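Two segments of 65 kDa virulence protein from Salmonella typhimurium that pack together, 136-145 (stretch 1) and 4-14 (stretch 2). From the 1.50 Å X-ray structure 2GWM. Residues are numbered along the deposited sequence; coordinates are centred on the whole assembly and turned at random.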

# COMPACT_ATOMS: atom_id res chain seq x y z
N ILE A 136 -10.66 4.16 -4.20
CA ILE A 136 -10.43 3.55 -5.49
C ILE A 136 -9.86 4.60 -6.44
O ILE A 136 -10.38 5.70 -6.58
CB ILE A 136 -11.74 3.00 -6.09
CG1 ILE A 136 -12.23 1.80 -5.26
CG2 ILE A 136 -11.56 2.65 -7.57
CD1 ILE A 136 -11.50 0.56 -5.36
N LEU A 137 -8.78 4.24 -7.11
CA LEU A 137 -8.07 5.21 -7.95
C LEU A 137 -8.77 5.44 -9.26
O LEU A 137 -8.80 6.58 -9.77
CB LEU A 137 -6.66 4.76 -8.21
CG LEU A 137 -5.49 5.21 -7.35
CD1 LEU A 137 -5.75 6.17 -6.19
CD2 LEU A 137 -4.34 4.39 -7.26
N GLY A 138 -9.31 4.37 -9.82
CA GLY A 138 -9.93 4.45 -11.13
C GLY A 138 -8.93 5.00 -12.15
O GLY A 138 -7.80 4.52 -12.23
N ASP A 139 -9.36 6.01 -12.88
CA ASP A 139 -8.57 6.53 -13.97
C ASP A 139 -7.39 7.39 -13.50
O ASP A 139 -6.57 7.81 -14.30
CB ASP A 139 -9.41 7.38 -14.90
CG ASP A 139 -8.71 7.64 -16.22
OD1 ASP A 139 -8.32 6.67 -16.89
OD2 ASP A 139 -8.52 8.82 -16.55
N VAL A 140 -7.31 7.65 -12.21
CA VAL A 140 -6.14 8.32 -11.66
C VAL A 140 -4.92 7.39 -11.74
O VAL A 140 -3.78 7.85 -11.82
CB VAL A 140 -6.37 8.75 -10.25
CG1 VAL A 140 -5.11 9.28 -9.65
CG2 VAL A 140 -7.43 9.82 -10.27
N ALA A 141 -5.15 6.08 -11.71
CA ALA A 141 -4.03 5.14 -11.74
C ALA A 141 -3.31 5.28 -13.07
O ALA A 141 -3.94 5.44 -14.13
CB ALA A 141 -4.54 3.71 -11.60
N HIS A 142 -2.00 5.12 -13.05
CA HIS A 142 -1.23 5.29 -14.27
C HIS A 142 -1.55 4.22 -15.27
O HIS A 142 -1.80 4.51 -16.45
CB HIS A 142 0.26 5.27 -13.98
CG HIS A 142 1.08 5.63 -15.18
ND1 HIS A 142 1.07 6.90 -15.71
CD2 HIS A 142 1.83 4.87 -16.01
CE1 HIS A 142 1.85 6.92 -16.78
NE2 HIS A 142 2.31 5.70 -16.99
N PHE A 143 -1.50 2.97 -14.82
CA PHE A 143 -1.87 1.85 -15.64
C PHE A 143 -3.31 1.48 -15.32
O PHE A 143 -3.68 1.37 -14.15
CB PHE A 143 -0.91 0.68 -15.41
CG PHE A 143 0.49 0.93 -15.92
CD1 PHE A 143 0.73 1.02 -17.26
CD2 PHE A 143 1.57 1.04 -15.06
CE1 PHE A 143 2.03 1.27 -17.75
CE2 PHE A 143 2.84 1.28 -15.53
CZ PHE A 143 3.07 1.37 -16.89
N LYS A 144 -4.09 1.28 -16.37
CA LYS A 144 -5.54 1.14 -16.24
C LYS A 144 -5.89 -0.34 -16.15
O LYS A 144 -5.06 -1.22 -16.45
CB LYS A 144 -6.22 1.78 -17.44
CG LYS A 144 -5.64 3.14 -17.84
CD LYS A 144 -5.79 4.22 -16.77
CE LYS A 144 -4.93 5.44 -17.15
NZ LYS A 144 -5.19 6.68 -16.41
N GLY A 145 -7.10 -0.63 -15.70
CA GLY A 145 -7.62 -1.99 -15.80
C GLY A 145 -7.14 -2.94 -14.71
O GLY A 145 -7.22 -4.16 -14.86
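Stretch 2, residues 4-14: QIQALRYYSAQ

Stretch 2 is helical, part of a longer helix that begins before the segment and continues after it, and it packs against a stretch 1 made mostly of loop, with a short 3-10 segment at D139 and V140. Because stretch 1 has no sustained axis, the relation is best given by register: the CA atoms of V140 and R9 lie 5.5 Å apart, and those of H142 and A13 5.1 Å apart. Both chains therefore advance in the same general sense along the contact, which buries 456 Å² in all. The face that the helix offers is built from I5, L8, R9, S12 and A13, the spacing expected of successive turns, while Q6 and Y10 point away.

Within the helix the backbone largely satisfies itself: L8 N bonds to Q4 O at 3.0 Å, and the pattern continues to Q14 N, which reaches Y10 O at 2.8 Å; a wider pi-type turn is superimposed at residues 11-14. Stretch 1 has fewer such bonds, V140 N to L137 O and A141 N to G138 O, both 3.1 Å, so several of its polar backbone atoms look to side chains or water.

R9 supplies much of what is missing. Its CB points sideways, but chi2 and chi3 are both t, and the extended chain carries the guanidinium to stretch 1, where R9 NH1 donates to D139 O at 2.9 Å. The same carbonyl accepts from K144 NZ at 2.8 Å, so D139 O serves two cationic donors. R9 NH1 also donates to water 1 at 2.8 Å, and this water in turn donates to V140 O, again at 2.8 Å, bridging side chain to backbone. One guanidinium face lies over V140 CA, 3.7 Å from R9 NH1. The acid of D139 adds a long salt bridge, OD2 to R9 NH2 at 3.9 Å, and a closer one within its own stretch, OD1 to K144 NZ at 3.2 Å, whose hydrogen bond is weak. K144 NZ also donates to A141 O at 2.9 Å. The proximity of like charges, K144 NZ to R9 NH1 at 4.1 Å, is offset by the carbonyl and carboxylate oxygens around them.

One turn farther along, S12 faces the loop and its OG accepts from H142 N at 2.9 Å, with a favourable angle of 158°. A short hydroxyl side chain suits this place: it caters to a loop amide while letting the backbones approach closely. A13 is smaller still, and its CB rests over one face of the H142 ring, 3.9 Å from the centroid and 3.6 Å from ND1, a CH-pi contact.

Apolar groups fill the other end of the contact. V140, the residue of stretch 1 most covered by the helix, brings CG1 to 3.7 Å from L8 CG and CG2 to 4.3 Å from I5 CG2. L137 CD1 meets L8 CD2 at 4.0 Å, so that buried L8 is touched by two aliphatic side chains, neither of which asks for a polar partner.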

# COMPACT_ATOMS: atom_id res chain seq x y z
N GLN A 4 -3.51 18.54 -6.68
CA GLN A 4 -3.36 17.41 -5.77
C GLN A 4 -3.62 16.08 -6.47
O GLN A 4 -2.87 15.11 -6.29
CB GLN A 4 -4.26 17.64 -4.57
CG GLN A 4 -3.77 18.76 -3.62
CD GLN A 4 -3.80 20.13 -4.24
OE1 GLN A 4 -4.80 20.53 -4.83
NE2 GLN A 4 -2.70 20.87 -4.11
N ILE A 5 -4.65 16.05 -7.29
CA ILE A 5 -4.89 14.87 -8.13
C ILE A 5 -3.73 14.64 -9.06
O ILE A 5 -3.31 13.51 -9.27
CB ILE A 5 -6.22 14.97 -8.85
CG1 ILE A 5 -7.35 14.73 -7.84
CG2 ILE A 5 -6.33 13.98 -10.03
CD1 ILE A 5 -7.59 13.37 -7.46
N GLN A 6 -3.19 15.71 -9.65
CA GLN A 6 -2.06 15.52 -10.52
C GLN A 6 -0.85 14.94 -9.77
O GLN A 6 -0.10 14.13 -10.32
CB GLN A 6 -1.68 16.84 -11.19
CG GLN A 6 -2.71 17.38 -12.14
CD GLN A 6 -2.22 18.65 -12.81
OE1 GLN A 6 -1.22 18.63 -13.54
NE2 GLN A 6 -2.90 19.77 -12.56
N ALA A 7 -0.65 15.37 -8.54
CA ALA A 7 0.42 14.77 -7.72
C ALA A 7 0.16 13.29 -7.45
O ALA A 7 1.07 12.52 -7.52
CB ALA A 7 0.62 15.53 -6.47
N LEU A 8 -1.09 12.92 -7.18
CA LEU A 8 -1.46 11.52 -7.02
C LEU A 8 -1.22 10.71 -8.27
O LEU A 8 -0.74 9.55 -8.22
CB LEU A 8 -2.94 11.42 -6.59
CG LEU A 8 -3.51 9.97 -6.44
CD1 LEU A 8 -2.72 9.22 -5.39
CD2 LEU A 8 -4.96 10.11 -6.04
N ARG A 9 -1.53 11.27 -9.43
CA ARG A 9 -1.20 10.60 -10.69
C ARG A 9 0.29 10.32 -10.78
O ARG A 9 0.71 9.22 -11.16
CB ARG A 9 -1.64 11.44 -11.90
CG ARG A 9 -3.16 11.58 -12.08
CD ARG A 9 -3.51 12.42 -13.34
NE ARG A 9 -4.94 12.44 -13.55
CZ ARG A 9 -5.66 11.45 -14.10
NH1 ARG A 9 -5.09 10.33 -14.56
NH2 ARG A 9 -6.98 11.58 -14.20
N TYR A 10 1.12 11.30 -10.41
CA TYR A 10 2.57 11.12 -10.44
C TYR A 10 3.03 10.05 -9.45
O TYR A 10 3.88 9.24 -9.77
CB TYR A 10 3.24 12.46 -10.13
CG TYR A 10 4.72 12.37 -10.17
CD1 TYR A 10 5.41 12.56 -11.34
CD2 TYR A 10 5.45 12.09 -9.02
CE1 TYR A 10 6.78 12.45 -11.36
CE2 TYR A 10 6.81 11.96 -9.03
CZ TYR A 10 7.49 12.19 -10.20
OH TYR A 10 8.87 12.13 -10.27
N TYR A 11 2.49 10.07 -8.24
CA TYR A 11 2.70 9.02 -7.25
C TYR A 11 2.48 7.65 -7.90
O TYR A 11 3.30 6.76 -7.77
CB TYR A 11 1.71 9.21 -6.08
CG TYR A 11 1.78 8.01 -5.18
CD1 TYR A 11 2.71 7.93 -4.16
CD2 TYR A 11 0.93 6.94 -5.37
CE1 TYR A 11 2.80 6.77 -3.37
CE2 TYR A 11 1.05 5.78 -4.59
CZ TYR A 11 1.97 5.70 -3.61
OH TYR A 11 2.06 4.53 -2.86
N SER A 12 1.32 7.49 -8.51
CA SER A 12 0.95 6.20 -9.12
C SER A 12 1.95 5.78 -10.21
O SER A 12 2.31 4.61 -10.31
CB SER A 12 -0.50 6.27 -9.65
OG SER A 12 -0.86 5.09 -10.37
N ALA A 13 2.34 6.73 -11.04
CA ALA A 13 3.26 6.44 -12.14
C ALA A 13 4.66 6.11 -11.67
O ALA A 13 5.30 5.18 -12.17
CB ALA A 13 3.34 7.61 -13.03
N GLN A 14 5.16 6.89 -10.73
CA GLN A 14 6.56 6.78 -10.35
C GLN A 14 6.92 7.23 -8.95
O GLN A 14 7.92 6.75 -8.41
CB GLN A 14 7.43 7.55 -11.34
CG GLN A 14 7.08 9.02 -11.44
CD GLN A 14 7.73 9.59 -12.68
OE1 GLN A 14 8.93 9.57 -12.75
NE2 GLN A 14 6.94 10.00 -13.71
O HOH W 1 -2.71 8.91 -14.22